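14 kDa fatty acid-binding protein (Schistosoma mansoni, PDB 1VYG) binds long-chain fatty acids such as arachidonic and oleic acid inside a beta-barrel and may take part in their transport. Local coordinates at residues P40-T45 / M53-T58; G113-T118 / I128-R133. All blocks are in the same frame, centred on the assembly; numbering follows the deposited sequence.

Running from the N terminus, the chain lays down strand 8-16 and two short helices, then turns back at contact 1, where 40-45 pairs with 53-58 across the seven residues of a hairpin. Some fifty residues later contact 2 closes a second hairpin, 113-118 against 128-133. The two loops follow in series, neither nested nor crossed. In the sheet strand 8-16 lies between them, flanked by strand 41-47 on one side and strand 125-133 on the other. Inside the barrel they meet directly: Val42 packs on Tyr131 and Phe44 on Met116. Both touch the arachidonic acid, contact 1 near its methyl end and contact 2 at its carboxylate.

Contact 1. Residues P40-T45 / M53-T58; sequences PTVTFT and MLTEST. With ACD (arachidonic acid), chain B.
Phe44 and Met53 lie side by side on the inner face of this antiparallel pair, with Met53 CG 3.4 Å from Phe44 CE2. With CG anti to the backbone N (chi1 -179°), the methionine runs past the CE2 and CZ corner of the ring before bending at its sulfur. SD sits 4.6 Å from the Phe44 ring centroid, an oblique Met-aromatic contact. Next along the same face, Val42 CG1 meets Thr55 OG1, and just before the strand Pro40 CB lies 3.6 Å from Thr55 CG2. Here the pocket receives the tail of the fatty acid: Ser57 OG is 3.1 Å from C20 of arachidonic acid, while Pro40 CG touches C18. The segments belong to a beta hairpin of the fatty acid-binding protein barrel, strands 41-47 and 50-56, whose other face carries Thr41, Thr43, Leu54 and Glu56. Reciprocal backbone bonds join Thr41 with Glu56 and Thr43 with Leu54; Thr43 N to Leu54 O measures 2.8 Å. On this outer face a water lies between Thr41 O, Thr43 OG1 and Glu56 OE1; it donates to the carboxylate over 2.7 Å, but its contacts with the other two are doubtfully short. Further out, Phe6 meets the Phe44 ring edge-to-face and Trp10 packs against it, Arg109 touches both Phe44 and Met53, and the Ser57 hydroxyl is hydrogen-bonded to Lys60 O.

Contact 2. Residues G113-T118 / I128-R133; sequences GDTMKT and IRNYKR. With ACD (arachidonic acid), chain B.
Met116 and Tyr131 pair across the strands, joined by backbone hydrogen bonds in both directions; Tyr131 N to Met116 O is 2.8 Å. Thr118 and Arg129 form the next such pair, and beyond Lys132 the chain adds Arg133 N to Asp114 O. Met116 CE sits over one face of the Tyr131 ring, 4.2 Å from its centroid in a CH-pi contact, brought there by a bend at chi3 (85°). Thr118 CG2 lies 3.5 Å from C2 of arachidonic acid. On the Lys117 side, Ile128 CG2 comes diagonally within 3.5 Å of Lys117 CG. These strands, 115-122 and 125-133, are the last hairpin of the fatty acid-binding protein barrel, and their inward residues hold the ligand's head. Polar contacts to the carboxylate converge on O2 of arachidonic acid: Arg129 NE donates to it over 3.1 Å, and Tyr131 OH also donates, with O2 in the plane of the ring. The modelled OH to O2 separation of 2.4 Å is shorter than an ordinary hydrogen bond, and its exact length is doubtful. Arg109 NH2 supplies another bond to the carboxylate, and Ser15 OG steadies Arg129 through its NH2. At the far end Arg133 NH2 reaches Gly113 O, 3.0 Å away and in the guanidinium plane, while its NH1 is hydrogen-bonded to Leu7 O.

Contact 1. Residues P40-T45 / M53-T58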
loop_
_atom_site.group_PDB
_atom_site.type_symbol
_atom_site.label_atom_id
_atom_site.label_comp_id
_atom_site.label_asym_id
_atom_site.label_seq_id
_atom_site.Cartn_x
_atom_site.Cartn_y
_atom_site.Cartn_z
ATOM N N PRO A 40 -5.313 -5.100 -7.763
ATOM C CA PRO A 40 -4.171 -5.856 -7.290
ATOM C C PRO A 40 -4.552 -6.844 -6.213
ATOM O O PRO A 40 -5.606 -6.725 -5.584
ATOM C CB PRO A 40 -3.272 -4.771 -6.696
ATOM C CG PRO A 40 -3.745 -3.558 -7.245
ATOM C CD PRO A 40 -5.200 -3.693 -7.355
ATOM N N THR A 41 -3.656 -7.799 -6.010
ATOM C CA THR A 41 -3.760 -8.770 -4.961
ATOM C C THR A 41 -2.506 -8.624 -4.153
ATOM O O THR A 41 -1.428 -8.911 -4.636
ATOM C CB THR A 41 -3.876 -10.177 -5.566
ATOM O OG1 THR A 41 -5.127 -10.284 -6.256
ATOM C CG2 THR A 41 -3.986 -11.263 -4.504
ATOM N N VAL A 42 -2.637 -8.147 -2.927
ATOM C CA VAL A 42 -1.483 -8.046 -2.053
ATOM C C VAL A 42 -1.471 -9.194 -1.043
ATOM O O VAL A 42 -2.491 -9.644 -0.564
ATOM C CB VAL A 42 -1.327 -6.642 -1.398
ATOM C CG1 VAL A 42 -2.029 -5.575 -2.227
ATOM C CG2 VAL A 42 -1.835 -6.607 0.006
ATOM N N THR A 43 -0.272 -9.667 -0.771
ATOM C CA THR A 43 -0.028 -10.782 0.098
ATOM C C THR A 43 0.885 -10.244 1.164
ATOM O O THR A 43 1.802 -9.516 0.863
ATOM C CB THR A 43 0.672 -11.876 -0.731
ATOM O OG1 THR A 43 -0.107 -12.175 -1.902
ATOM C CG2 THR A 43 0.767 -13.197 0.019
ATOM N N PHE A 44 0.619 -10.547 2.414
ATOM C CA PHE A 44 1.585 -10.296 3.463
ATOM C C PHE A 44 2.077 -11.628 4.019
ATOM O O PHE A 44 1.321 -12.587 4.077
ATOM C CB PHE A 44 0.975 -9.479 4.595
ATOM C CG PHE A 44 0.414 -8.155 4.167
ATOM C CD1 PHE A 44 -0.882 -8.053 3.722
ATOM C CD2 PHE A 44 1.175 -7.003 4.256
ATOM C CE1 PHE A 44 -1.395 -6.837 3.339
ATOM C CE2 PHE A 44 0.658 -5.775 3.876
ATOM C CZ PHE A 44 -0.618 -5.693 3.410
ATOM N N THR A 45 3.351 -11.671 4.401
ATOM C CA THR A 45 3.908 -12.724 5.246
ATOM C C THR A 45 4.835 -12.079 6.266
ATOM O O THR A 45 5.566 -11.132 5.957
ATOM C CB THR A 45 4.710 -13.788 4.439
ATOM O OG1 THR A 45 5.787 -13.169 3.727
ATOM C CG2 THR A 45 3.860 -14.429 3.361
ATOM N N MET A 53 5.369 -7.542 1.864
ATOM C CA MET A 53 4.119 -7.239 1.207
ATOM C C MET A 53 4.333 -7.353 -0.293
ATOM O O MET A 53 5.059 -6.559 -0.883
ATOM C CB MET A 53 3.650 -5.822 1.555
ATOM C CG MET A 53 2.316 -5.480 0.897
ATOM S SD MET A 53 1.769 -3.780 1.072
ATOM C CE MET A 53 1.479 -3.391 -0.608
ATOM N N LEU A 54 3.687 -8.333 -0.909
ATOM C CA LEU A 54 3.769 -8.523 -2.343
ATOM C C LEU A 54 2.511 -7.991 -3.002
ATOM O O LEU A 54 1.438 -8.280 -2.552
ATOM C CB LEU A 54 3.943 -10.021 -2.632
ATOM C CG LEU A 54 3.612 -10.585 -4.013
ATOM C CD1 LEU A 54 4.621 -10.099 -5.031
ATOM C CD2 LEU A 54 3.594 -12.081 -3.948
ATOM N N THR A 55 2.640 -7.228 -4.078
ATOM C CA THR A 55 1.481 -6.748 -4.838
ATOM C C THR A 55 1.531 -7.297 -6.240
ATOM O O THR A 55 2.553 -7.170 -6.913
ATOM C CB THR A 55 1.439 -5.201 -4.865
ATOM O OG1 THR A 55 1.254 -4.692 -3.533
ATOM C CG2 THR A 55 0.194 -4.673 -5.645
ATOM N N GLU A 56 0.441 -7.926 -6.671
ATOM C CA GLU A 56 0.360 -8.509 -7.990
ATOM C C GLU A 56 -0.793 -7.924 -8.768
ATOM O O GLU A 56 -1.940 -8.052 -8.375
ATOM C CB GLU A 56 0.164 -10.026 -7.930
ATOM C CG GLU A 56 1.318 -10.806 -7.336
ATOM C CD GLU A 56 0.933 -12.242 -7.080
ATOM O OE1 GLU A 56 0.091 -12.471 -6.173
ATOM O OE2 GLU A 56 1.456 -13.131 -7.790
ATOM N N SER A 57 -0.478 -7.292 -9.887
ATOM C CA SER A 57 -1.483 -6.908 -10.864
ATOM C C SER A 57 -0.971 -7.280 -12.236
ATOM O O SER A 57 0.132 -7.809 -12.396
ATOM C CB SER A 57 -1.767 -5.403 -10.789
ATOM O OG SER A 57 -0.567 -4.651 -10.873
ATOM N N THR A 58 -1.780 -6.989 -13.235
ATOM C CA THR A 58 -1.352 -7.121 -14.624
ATOM C C THR A 58 -0.277 -6.071 -14.943
ATOM O O THR A 58 0.574 -6.302 -15.787
ATOM C CB THR A 58 -2.570 -6.989 -15.568
ATOM O OG1 THR A 58 -3.332 -5.824 -15.225
ATOM C CG2 THR A 58 -3.549 -8.173 -15.359
HETATM C C1 ACD B . -2.604 -0.117 -1.898
HETATM C C2 ACD B . -2.256 1.341 -1.768
HETATM C C3 ACD B . -1.016 1.612 -2.617
HETATM C C4 ACD B . -1.107 3.019 -3.216
HETATM C C5 ACD B . -0.067 3.948 -2.601
HETATM C C6 ACD B . 0.225 5.089 -3.245
HETATM C C7 ACD B . -0.471 5.459 -4.540
HETATM C C8 ACD B . 0.622 5.888 -5.444
HETATM C C9 ACD B . 0.786 5.530 -6.715
HETATM C C10 ACD B . -0.094 4.620 -7.513
HETATM C C11 ACD B . 0.224 4.991 -8.938
HETATM C C12 ACD B . -0.298 4.379 -9.984
HETATM C C13 ACD B . -1.247 3.235 -9.828
HETATM C C14 ACD B . -0.728 2.056 -10.635
HETATM C C15 ACD B . -1.111 0.798 -10.390
HETATM C C16 ACD B . -2.128 0.437 -9.318
HETATM C C17 ACD B . -1.496 -0.417 -8.231
HETATM C C18 ACD B . -0.906 -1.693 -8.825
HETATM C C19 ACD B . 0.597 -1.694 -8.585
HETATM C C20 ACD B . 1.300 -2.903 -9.206
HETATM O O1 ACD B . -1.859 -1.010 -1.484
HETATM O O2 ACD B . -3.750 -0.404 -2.502
HETATM O O HOH W 1 -0.310 -10.958 -3.985
#

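Contact 2. Residues G113-T118 / I128-R133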
loop_
_atom_site.group_PDB
_atom_site.type_symbol
_atom_site.label_atom_id
_atom_site.label_comp_id
_atom_site.label_asym_id
_atom_site.label_seq_id
_atom_site.Cartn_x
_atom_site.Cartn_y
_atom_site.Cartn_z
ATOM N N GLY A 113 -11.532 -7.724 10.151
ATOM C CA GLY A 113 -12.216 -8.907 9.721
ATOM C C GLY A 113 -11.715 -9.313 8.357
ATOM O O GLY A 113 -10.537 -9.640 8.195
ATOM N N ASP A 114 -12.618 -9.287 7.381
ATOM C CA ASP A 114 -12.305 -9.658 6.012
ATOM C C ASP A 114 -11.978 -8.458 5.138
ATOM O O ASP A 114 -11.703 -8.589 3.953
ATOM C CB ASP A 114 -13.483 -10.451 5.441
ATOM C CG ASP A 114 -13.610 -11.815 6.094
ATOM O OD1 ASP A 114 -12.583 -12.315 6.625
ATOM O OD2 ASP A 114 -14.689 -12.455 6.128
ATOM N N THR A 115 -11.992 -7.291 5.742
ATOM C CA THR A 115 -11.606 -6.094 5.065
ATOM C C THR A 115 -10.239 -5.565 5.533
ATOM O O THR A 115 -9.931 -5.499 6.720
ATOM C CB THR A 115 -12.701 -5.029 5.270
ATOM O OG1 THR A 115 -13.954 -5.544 4.792
ATOM C CG2 THR A 115 -12.428 -3.770 4.405
ATOM N N MET A 116 -9.405 -5.204 4.571
ATOM C CA MET A 116 -8.267 -4.366 4.875
ATOM C C MET A 116 -8.625 -3.108 4.197
ATOM O O MET A 116 -8.902 -3.130 3.004
ATOM C CB MET A 116 -6.981 -4.917 4.297
ATOM C CG MET A 116 -5.808 -3.942 4.390
ATOM S SD MET A 116 -4.326 -4.813 4.064
ATOM C CE MET A 116 -4.329 -4.737 2.177
ATOM N N LYS A 117 -8.671 -2.026 4.959
ATOM C CA LYS A 117 -8.895 -0.716 4.414
ATOM C C LYS A 117 -7.544 -0.074 4.283
ATOM O O LYS A 117 -6.796 0.010 5.235
ATOM C CB LYS A 117 -9.792 0.125 5.317
ATOM C CG LYS A 117 -10.108 1.512 4.719
ATOM C CD LYS A 117 -11.106 2.365 5.544
ATOM C CE LYS A 117 -10.740 2.465 7.015
ATOM N NZ LYS A 117 -11.145 3.774 7.565
ATOM N N THR A 118 -7.255 0.385 3.087
ATOM C CA THR A 118 -6.032 1.093 2.783
ATOM C C THR A 118 -6.422 2.531 2.557
ATOM O O THR A 118 -7.076 2.835 1.589
ATOM C CB THR A 118 -5.387 0.530 1.528
ATOM O OG1 THR A 118 -4.881 -0.784 1.799
ATOM C CG2 THR A 118 -4.155 1.343 1.130
ATOM N N ILE A 128 -9.438 5.858 -0.330
ATOM C CA ILE A 128 -9.615 4.702 0.516
ATOM C C ILE A 128 -9.774 3.534 -0.412
ATOM O O ILE A 128 -10.519 3.598 -1.375
ATOM C CB ILE A 128 -10.849 4.864 1.426
ATOM C CG1 ILE A 128 -10.566 5.966 2.465
ATOM C CG2 ILE A 128 -11.196 3.521 2.088
ATOM C CD1 ILE A 128 -11.719 6.337 3.321
ATOM N N ARG A 129 -9.063 2.465 -0.102
ATOM C CA ARG A 129 -9.078 1.276 -0.912
ATOM C C ARG A 129 -9.335 0.092 -0.025
ATOM O O ARG A 129 -8.601 -0.162 0.900
ATOM C CB ARG A 129 -7.760 1.152 -1.659
ATOM C CG ARG A 129 -7.810 1.961 -2.940
ATOM C CD ARG A 129 -6.497 2.466 -3.416
ATOM N NE ARG A 129 -5.711 1.425 -4.076
ATOM C CZ ARG A 129 -5.937 0.957 -5.295
ATOM N NH1 ARG A 129 -5.139 0.026 -5.786
ATOM N NH2 ARG A 129 -6.951 1.397 -6.030
ATOM N N ASN A 130 -10.417 -0.609 -0.303
ATOM C CA ASN A 130 -10.753 -1.803 0.427
ATOM C C ASN A 130 -10.321 -3.065 -0.296
ATOM O O ASN A 130 -10.464 -3.183 -1.494
ATOM C CB ASN A 130 -12.226 -1.814 0.690
ATOM C CG ASN A 130 -12.609 -0.820 1.731
ATOM O OD1 ASN A 130 -13.626 -0.149 1.616
ATOM N ND2 ASN A 130 -11.799 -0.713 2.764
ATOM N N TYR A 131 -9.736 -3.983 0.460
ATOM C CA TYR A 131 -9.355 -5.281 -0.021
ATOM C C TYR A 131 -10.197 -6.340 0.714
ATOM O O TYR A 131 -10.321 -6.307 1.915
ATOM C CB TYR A 131 -7.855 -5.495 0.219
ATOM C CG TYR A 131 -6.952 -4.688 -0.705
ATOM C CD1 TYR A 131 -6.289 -5.298 -1.754
ATOM C CD2 TYR A 131 -6.752 -3.321 -0.519
ATOM C CE1 TYR A 131 -5.455 -4.586 -2.597
ATOM C CE2 TYR A 131 -5.920 -2.598 -1.356
ATOM C CZ TYR A 131 -5.283 -3.241 -2.402
ATOM O OH TYR A 131 -4.464 -2.568 -3.255
ATOM N N LYS A 132 -10.813 -7.252 -0.034
ATOM C CA LYS A 132 -11.453 -8.423 0.542
ATOM C C LYS A 132 -10.400 -9.524 0.672
ATOM O O LYS A 132 -9.643 -9.807 -0.253
ATOM C CB LYS A 132 -12.619 -8.911 -0.318
ATOM C CG LYS A 132 -13.837 -7.993 -0.325
ATOM C CD LYS A 132 -15.049 -8.653 -1.054
ATOM C CE LYS A 132 -15.753 -9.694 -0.154
ATOM N NZ LYS A 132 -16.870 -10.412 -0.847
ATOM N N ARG A 133 -10.388 -10.144 1.838
ATOM C CA ARG A 133 -9.496 -11.232 2.165
ATOM C C ARG A 133 -9.768 -12.402 1.228
ATOM O O ARG A 133 -10.914 -12.728 0.973
ATOM C CB ARG A 133 -9.796 -11.623 3.600
ATOM C CG ARG A 133 -8.875 -12.583 4.232
ATOM C CD ARG A 133 -9.047 -12.614 5.728
ATOM N NE ARG A 133 -7.735 -12.753 6.333
ATOM C CZ ARG A 133 -7.336 -12.163 7.447
ATOM N NH1 ARG A 133 -6.095 -12.377 7.857
ATOM N NH2 ARG A 133 -8.142 -11.369 8.152
HETATM C C1 ACD B . -2.604 -0.117 -1.898
HETATM C C2 ACD B . -2.256 1.341 -1.768
HETATM C C3 ACD B . -1.016 1.612 -2.617
HETATM C C4 ACD B . -1.107 3.019 -3.216
HETATM C C5 ACD B . -0.067 3.948 -2.601
HETATM C C6 ACD B . 0.225 5.089 -3.245
HETATM C C7 ACD B . -0.471 5.459 -4.540
HETATM C C8 ACD B . 0.622 5.888 -5.444
HETATM C C9 ACD B . 0.786 5.530 -6.715
HETATM C C10 ACD B . -0.094 4.620 -7.513
HETATM C C11 ACD B . 0.224 4.991 -8.938
HETATM C C12 ACD B . -0.298 4.379 -9.984
HETATM C C13 ACD B . -1.247 3.235 -9.828
HETATM C C14 ACD B . -0.728 2.056 -10.635
HETATM C C15 ACD B . -1.111 0.798 -10.390
HETATM C C16 ACD B . -2.128 0.437 -9.318
HETATM C C17 ACD B . -1.496 -0.417 -8.231
HETATM C C18 ACD B . -0.906 -1.693 -8.825
HETATM C C19 ACD B . 0.597 -1.694 -8.585
HETATM C C20 ACD B . 1.300 -2.903 -9.206
HETATM O O1 ACD B . -1.859 -1.010 -1.484
HETATM O O2 ACD B . -3.750 -0.404 -2.502
#